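Local coordinates for uncharacterized protein YhfS (Escherichia coli, PDB 4J8L) that is of unknown function but carries covalently bound pyridoxal phosphate and may have cysteine synthase activity, at residues A[209-212]-A[213-217]. Numbering follows the deposited sequence.
Sequences DADV and INRIR
The guanidinium of Arg-215 lies back over the preceding turn of helix 210-219, with one face turned to the backbone: Asp-211 O sits 3.5 Å above its plane and Val-212 CA 4.1 Å above it, both off-centre, nearer the edge of the group. A bend at chi3 (-70°) folds the chain, brings Arg-215 NH2 to 3.8 Å from Val-212 CG2 and lets it hydrogen-bond to Ala-85 O of helix 74-86. With chi1 at 60°, the Asp-211 carboxylate swings over its own backbone, and OD1 makes a weak bond to the amide N of the next residue, Val-212; Asp-211 OD2 stays 4.4 Å from Arg-215 NH1, too far for a salt bridge. Asn-214 CG and ND2 lie 3.1 and 3.2 Å from Ala-210 O, but the angle at ND2 is too poor for a bond; this oxygen accepts the backbone N of Asn-214. That bond is one of the run of i to i+4 bonds that opens the helix, the first running from Ile-213 N to Asp-209 O at 3.0 Å and nearly straight (174°). On the buried side Val-212 CG1 and Ile-216 CD1 meet loosely, one turn apart, and both side chains pack on helix 74-86, while Ile-213 faces strands 67-72 and 203-208. The helix, which follows strand 203-208 of the large mixed sheet, is thus amphipathic. Its inner face is held by apolar packing, whereas Arg-215 at the margin adds a hydrogen bond between helices and, with Asp-211 near, probably gains only modest electrostatic stabilisation.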
# COMPACT_ATOMS: atom_id res chain seq x y z
N ASP A 209 -3.72 15.86 8.14
CA ASP A 209 -4.15 17.10 8.79
C ASP A 209 -4.77 16.86 10.17
O ASP A 209 -5.55 15.93 10.36
CB ASP A 209 -5.15 17.84 7.89
CG ASP A 209 -4.52 18.34 6.60
OD1 ASP A 209 -3.28 18.28 6.45
OD2 ASP A 209 -5.28 18.81 5.73
N ALA A 210 -4.42 17.73 11.11
CA ALA A 210 -4.88 17.62 12.49
C ALA A 210 -6.40 17.64 12.65
O ALA A 210 -6.95 16.90 13.47
CB ALA A 210 -4.25 18.72 13.35
N ASP A 211 -7.10 18.47 11.88
CA ASP A 211 -8.55 18.51 12.02
C ASP A 211 -9.17 17.15 11.69
O ASP A 211 -10.08 16.69 12.38
CB ASP A 211 -9.20 19.69 11.26
CG ASP A 211 -8.95 19.66 9.76
OD1 ASP A 211 -8.19 18.82 9.26
OD2 ASP A 211 -9.53 20.52 9.07
N VAL A 212 -8.65 16.48 10.67
CA VAL A 212 -9.14 15.15 10.33
C VAL A 212 -8.76 14.11 11.39
O VAL A 212 -9.61 13.34 11.85
CB VAL A 212 -8.61 14.68 8.96
CG1 VAL A 212 -9.14 13.28 8.66
CG2 VAL A 212 -9.01 15.67 7.89
N ILE A 213 -7.49 14.08 11.77
CA ILE A 213 -7.01 13.13 12.77
C ILE A 213 -7.75 13.30 14.10
O ILE A 213 -8.11 12.31 14.75
CB ILE A 213 -5.50 13.26 12.99
CG1 ILE A 213 -4.75 12.99 11.69
CG2 ILE A 213 -5.01 12.31 14.10
CD1 ILE A 213 -5.05 11.63 11.07
N ASN A 214 -7.99 14.55 14.50
CA ASN A 214 -8.72 14.81 15.73
C ASN A 214 -10.14 14.26 15.67
O ASN A 214 -10.65 13.74 16.66
CB ASN A 214 -8.75 16.31 16.06
CG ASN A 214 -7.41 16.84 16.55
OD1 ASN A 214 -6.57 16.08 17.03
ND2 ASN A 214 -7.22 18.15 16.43
N ARG A 215 -10.77 14.36 14.50
CA ARG A 215 -12.12 13.81 14.36
C ARG A 215 -12.09 12.29 14.49
O ARG A 215 -13.01 11.69 15.04
CB ARG A 215 -12.77 14.23 13.03
CG ARG A 215 -13.17 15.70 13.00
CD ARG A 215 -14.21 15.99 11.93
NE ARG A 215 -13.68 15.88 10.58
CZ ARG A 215 -13.05 16.87 9.94
NH1 ARG A 215 -12.88 18.04 10.55
NH2 ARG A 215 -12.60 16.70 8.71
N ILE A 216 -11.03 11.68 13.98
CA ILE A 216 -10.87 10.24 14.11
C ILE A 216 -10.67 9.86 15.58
O ILE A 216 -11.35 8.98 16.11
CB ILE A 216 -9.71 9.73 13.26
CG1 ILE A 216 -10.02 9.90 11.77
CG2 ILE A 216 -9.39 8.27 13.59
CD1 ILE A 216 -8.89 9.49 10.85
N ARG A 217 -9.74 10.54 16.25
CA ARG A 217 -9.45 10.20 17.64
C ARG A 217 -10.69 10.34 18.54
O ARG A 217 -10.87 9.55 19.47
CB ARG A 217 -8.29 11.04 18.19
CG ARG A 217 -6.92 10.60 17.65
CD ARG A 217 -6.47 9.24 18.24
NE ARG A 217 -6.62 9.23 19.69
CZ ARG A 217 -6.78 8.14 20.43
NH1 ARG A 217 -6.77 6.94 19.87
NH2 ARG A 217 -6.94 8.25 21.74